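Local coordinates for WGR domain-containing protein (Bacteroides fragilis, PDB 2RA8), which is of unknown function but combines a WGR domain, a module often associated with nucleic-acid-binding proteins, with a leucine-rich-repeat domain, at residues Val267-Glu270 with Met271-Ser275; Asp276-Pro279 with Gln280-Thr283. All coordinates share one frame; numbering follows the deposited sequence.

Interaction 1: Val267-Glu270 with Met271-Ser275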
loop_
_atom_site.group_PDB
_atom_site.type_symbol
_atom_site.label_atom_id
_atom_site.label_comp_id
_atom_site.label_asym_id
_atom_site.label_seq_id
_atom_site.Cartn_x
_atom_site.Cartn_y
_atom_site.Cartn_z
ATOM N N VAL A 267 -10.830 -18.066 -18.958
ATOM C CA VAL A 267 -10.463 -18.434 -20.320
ATOM C C VAL A 267 -8.971 -18.608 -20.429
ATOM O O VAL A 267 -8.486 -19.502 -21.143
ATOM C CB VAL A 267 -10.903 -17.360 -21.333
ATOM C CG1 VAL A 267 -10.811 -17.920 -22.743
ATOM C CG2 VAL A 267 -12.320 -16.897 -21.034
ATOM N N VAL A 268 -8.234 -17.755 -19.717
ATOM C CA VAL A 268 -6.772 -17.796 -19.724
ATOM C C VAL A 268 -6.283 -19.139 -19.247
ATOM O O VAL A 268 -5.273 -19.660 -19.736
ATOM C CB VAL A 268 -6.179 -16.641 -18.847
ATOM C CG1 VAL A 268 -4.655 -16.690 -18.838
ATOM C CG2 VAL A 268 -6.656 -15.291 -19.383
ATOM N N VAL A 269 -7.004 -19.727 -18.300
ATOM C CA VAL A 269 -6.631 -21.035 -17.791
ATOM C C VAL A 269 -6.687 -22.031 -18.928
ATOM O O VAL A 269 -5.811 -22.882 -19.069
ATOM C CB VAL A 269 -7.584 -21.491 -16.665
ATOM C CG1 VAL A 269 -7.187 -22.880 -16.169
ATOM C CG2 VAL A 269 -7.562 -20.485 -15.528
ATOM N N GLU A 270 -7.725 -21.921 -19.753
ATOM C CA GLU A 270 -7.889 -22.818 -20.888
ATOM C C GLU A 270 -6.721 -22.675 -21.853
ATOM O O GLU A 270 -6.173 -23.666 -22.338
ATOM C CB GLU A 270 -9.201 -22.506 -21.624
ATOM C CG GLU A 270 -9.527 -23.492 -22.734
ATOM C CD GLU A 270 -10.618 -22.991 -23.668
ATOM O OE1 GLU A 270 -11.715 -22.659 -23.170
ATOM O OE2 GLU A 270 -10.375 -22.934 -24.897
HETATM N N MSE A 271 -6.332 -21.434 -22.131
HETATM C CA MSE A 271 -5.221 -21.171 -23.042
HETATM C C MSE A 271 -3.977 -21.872 -22.595
HETATM O O MSE A 271 -3.277 -22.492 -23.402
HETATM C CB MSE A 271 -4.947 -19.677 -23.128
HETATM C CG MSE A 271 -6.105 -18.899 -23.690
HETATM SE SE MSE A 271 -5.674 -17.045 -23.979
HETATM C CE MSE A 271 -7.426 -16.436 -24.476
ATOM N N PHE A 272 -3.684 -21.775 -21.301
ATOM C CA PHE A 272 -2.511 -22.430 -20.749
ATOM C C PHE A 272 -2.579 -23.918 -20.981
ATOM O O PHE A 272 -1.681 -24.505 -21.586
ATOM C CB PHE A 272 -2.395 -22.159 -19.237
ATOM C CG PHE A 272 -1.673 -20.881 -18.896
ATOM C CD1 PHE A 272 -0.288 -20.799 -18.992
ATOM C CD2 PHE A 272 -2.379 -19.755 -18.493
ATOM C CE1 PHE A 272 0.376 -19.613 -18.689
ATOM C CE2 PHE A 272 -1.716 -18.570 -18.191
ATOM C CZ PHE A 272 -0.341 -18.506 -18.291
ATOM N N LEU A 273 -3.663 -24.535 -20.517
ATOM C CA LEU A 273 -3.829 -25.983 -20.625
ATOM C C LEU A 273 -3.747 -26.559 -22.008
ATOM O O LEU A 273 -3.243 -27.664 -22.181
ATOM C CB LEU A 273 -5.146 -26.416 -19.968
ATOM C CG LEU A 273 -5.269 -26.117 -18.463
ATOM C CD1 LEU A 273 -6.649 -26.489 -17.967
ATOM C CD2 LEU A 273 -4.213 -26.883 -17.696
ATOM N N GLU A 274 -4.217 -25.818 -23.006
ATOM C CA GLU A 274 -4.200 -26.307 -24.381
ATOM C C GLU A 274 -2.976 -25.926 -25.169
ATOM O O GLU A 274 -2.831 -26.336 -26.322
ATOM C CB GLU A 274 -5.422 -25.788 -25.128
ATOM C CG GLU A 274 -5.486 -24.274 -25.178
ATOM C CD GLU A 274 -6.754 -23.759 -25.828
ATOM O OE1 GLU A 274 -7.828 -24.362 -25.610
ATOM O OE2 GLU A 274 -6.679 -22.738 -26.543
ATOM N N SER A 275 -2.081 -25.153 -24.559
ATOM C CA SER A 275 -0.879 -24.681 -25.243
ATOM C C SER A 275 0.309 -25.618 -25.237
ATOM O O SER A 275 0.460 -26.460 -24.346
ATOM C CB SER A 275 -0.452 -23.336 -24.645
ATOM O OG SER A 275 0.716 -22.835 -25.273
#
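Val-268 and Phe-272, one helical turn apart, lie side by side and point the same way, with CG1 of Val-268 3.5 Å from CE2 of Phe-272. Phe-272 CD2 also stands 3.2 Å from Val-268 O, which lies oblique to the ring, while CA of Val-269 approaches the ring at its edge. Val-269 and Leu-273 repeat the side-by-side pairing in a looser form, CG1 of the valine meeting CD1 of the leucine at 4.1 Å. Val-269 sends this methyl toward the following turn because CG1 is anti to its own N (chi1 179°). On a third flank the extended chain of Met-271, a selenomethionine, runs back obliquely until its CE rests 4.1 Å from Val-267 CG1.

The acidic pair behaves differently. Glu-270 OE2 and Glu-274 OE1 approach to 3.0 Å with their carboxylate planes 55° apart, both being acceptors. Arg-243 forms a salt bridge with Glu-270 OE2 and a long, weak ion pair with Glu-274 OE2, and its charge probably eases the repulsion. Glu-274 folds back over the turn, its CG lodged between N and carbonyl carbon and 3.0 Å from Glu-270 O.

Consecutive i+4 to i backbone bonds set this spacing, from Met-271 N to Val-267 O through Glu-274 N to Glu-270 O. The bond from Leu-273 N to Val-269 O, 3.1 Å long, is almost straight at 176°.

Helix 265-274 connects strands 256-260 and 283-285 in a beta-alpha-beta unit: Val-268 and Phe-272 pack on Ile-259 and Leu-257 of strand 256-260, Phe-272 makes an edge-to-face contact with Phe-246, and Val-269 and Leu-273 face helix 293-300.

Interaction 2: Asp276-Pro279 with Gln280-Thr283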
loop_
_atom_site.group_PDB
_atom_site.type_symbol
_atom_site.label_atom_id
_atom_site.label_comp_id
_atom_site.label_asym_id
_atom_site.label_seq_id
_atom_site.Cartn_x
_atom_site.Cartn_y
_atom_site.Cartn_z
ATOM N N ASP A 276 1.174 -25.465 -26.236
ATOM C CA ASP A 276 2.362 -26.294 -26.320
ATOM C C ASP A 276 3.488 -25.652 -25.545
ATOM O O ASP A 276 4.549 -26.244 -25.378
ATOM C CB ASP A 276 2.768 -26.504 -27.788
ATOM C CG ASP A 276 3.320 -25.248 -28.436
ATOM O OD1 ASP A 276 3.119 -24.142 -27.893
ATOM O OD2 ASP A 276 3.954 -25.375 -29.504
ATOM N N ILE A 277 3.259 -24.438 -25.052
ATOM C CA ILE A 277 4.281 -23.738 -24.282
ATOM C C ILE A 277 4.267 -24.179 -22.831
ATOM O O ILE A 277 5.307 -24.182 -22.169
ATOM C CB ILE A 277 4.101 -22.178 -24.373
ATOM C CG1 ILE A 277 5.378 -21.472 -23.890
ATOM C CG2 ILE A 277 2.912 -21.720 -23.512
ATOM C CD1 ILE A 277 5.459 -19.999 -24.290
ATOM N N LEU A 278 3.100 -24.591 -22.336
ATOM C CA LEU A 278 2.953 -25.014 -20.935
ATOM C C LEU A 278 4.006 -25.975 -20.399
ATOM O O LEU A 278 4.509 -25.795 -19.291
ATOM C CB LEU A 278 1.555 -25.617 -20.703
ATOM C CG LEU A 278 1.247 -26.144 -19.288
ATOM C CD1 LEU A 278 1.439 -25.043 -18.253
ATOM C CD2 LEU A 278 -0.179 -26.658 -19.241
ATOM N N PRO A 279 4.361 -27.021 -21.165
ATOM C CA PRO A 279 5.374 -27.957 -20.666
ATOM C C PRO A 279 6.697 -27.357 -20.213
ATOM O O PRO A 279 7.338 -27.890 -19.307
ATOM C CB PRO A 279 5.558 -28.912 -21.837
ATOM C CG PRO A 279 4.170 -28.983 -22.411
ATOM C CD PRO A 279 3.751 -27.523 -22.410
ATOM N N GLN A 280 7.115 -26.252 -20.828
ATOM C CA GLN A 280 8.387 -25.617 -20.473
ATOM C C GLN A 280 8.309 -24.582 -19.362
ATOM O O GLN A 280 9.330 -24.229 -18.766
ATOM C CB GLN A 280 8.990 -24.923 -21.694
ATOM C CG GLN A 280 8.276 -23.631 -22.064
ATOM C CD GLN A 280 8.761 -23.048 -23.374
ATOM O OE1 GLN A 280 8.730 -23.715 -24.407
ATOM N NE2 GLN A 280 9.205 -21.793 -23.343
ATOM N N LEU A 281 7.106 -24.087 -19.086
ATOM C CA LEU A 281 6.919 -23.058 -18.062
ATOM C C LEU A 281 7.180 -23.477 -16.649
ATOM O O LEU A 281 7.002 -24.631 -16.286
ATOM C CB LEU A 281 5.497 -22.498 -18.119
ATOM C CG LEU A 281 5.057 -21.763 -19.387
ATOM C CD1 LEU A 281 3.613 -21.299 -19.229
ATOM C CD2 LEU A 281 5.970 -20.576 -19.622
ATOM N N GLU A 282 7.605 -22.517 -15.838
ATOM C CA GLU A 282 7.839 -22.765 -14.427
ATOM C C GLU A 282 6.710 -22.088 -13.699
ATOM O O GLU A 282 6.248 -22.566 -12.662
ATOM C CB GLU A 282 9.150 -22.134 -13.951
ATOM C CG GLU A 282 10.389 -22.606 -14.678
ATOM C CD GLU A 282 11.667 -22.117 -14.021
ATOM O OE1 GLU A 282 11.727 -20.931 -13.632
ATOM O OE2 GLU A 282 12.616 -22.918 -13.899
ATOM N N THR A 283 6.252 -20.966 -14.244
ATOM C CA THR A 283 5.186 -20.199 -13.602
ATOM C C THR A 283 4.006 -19.869 -14.487
ATOM O O THR A 283 4.161 -19.364 -15.598
ATOM C CB THR A 283 5.749 -18.867 -13.030
ATOM O OG1 THR A 283 6.849 -19.150 -12.154
ATOM C CG2 THR A 283 4.663 -18.105 -12.248
HETATM O O HOH W 1 7.035 -26.295 -23.945
#
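The side-chain amide of Gln-280 lies with one face over Ile-277, whose CG1 sits almost squarely above the amide carbon, 3.8 Å from Gln-280 CD, and nearly as close to NE2. The two side chains otherwise cross at a slant. At the two ends of the amide the partners are polar. A water 3.1 Å from Gln-280 OE1 can donate to it and to Asp-276 O, 2.9 Å from the water, although it has more acceptors nearby than protons to give. NE2 donates to the carbonyls of Phe-251 and Leu-254, and these two bonds, with the water at OE1, would hold the amide's rotation.

Gln-280 reaches this place by a compact route: with chi1 at 74°, CG is tucked back against the preceding turn, 3.0 Å from Ile-277 O. That same carbonyl receives the backbone N of Gln-280 at 3.1 Å, closing a beta turn; the donor stands 38° out of the carbonyl plane, away from the lone-pair directions.

The segment carries the Leu-Pro-Gln-Leu sequence that leads from helix 265-274 into strand 283-285, and its two leucines fit the recurring hydrophobic pattern of leucine-rich repeats. Leu-278 and Leu-281 are both buried and meet through CD1 of each, 4.4 Å apart, and CD1 of Leu-281 stands at a similar distance from Ile-277 CG2. Leu-281 also packs on Leu-257 of strand 256-260 and on Leu-309 in the loop before strand 311-313. Just before the turn, Lys-248 forms a salt bridge with Asp-276 OD2.

How the interactions relate
Interactions 1 and 2 follow each other along the chain as the helix and the return turn of one beta-alpha-beta unit, their centres about 11 Å apart. The hydrophobic faces merge: Phe-272 CE1 lies 3.7 Å from Leu-281 CD1, and Leu-278 CD2 comes within 3.5 Å of Phe-272 O, packing over the last turn of the helix. Ser-275 links them at the junction, its OG hydrogen-bonding to Ile-277 N and to Phe-246 O. Strand 256-260 supports both, since Leu-257 touches Phe-272 and Leu-281 alike. No active site or ligand pocket is known here; both contribute apolar side chains to the packing between helix 265-274, the return loop and the parallel sheet.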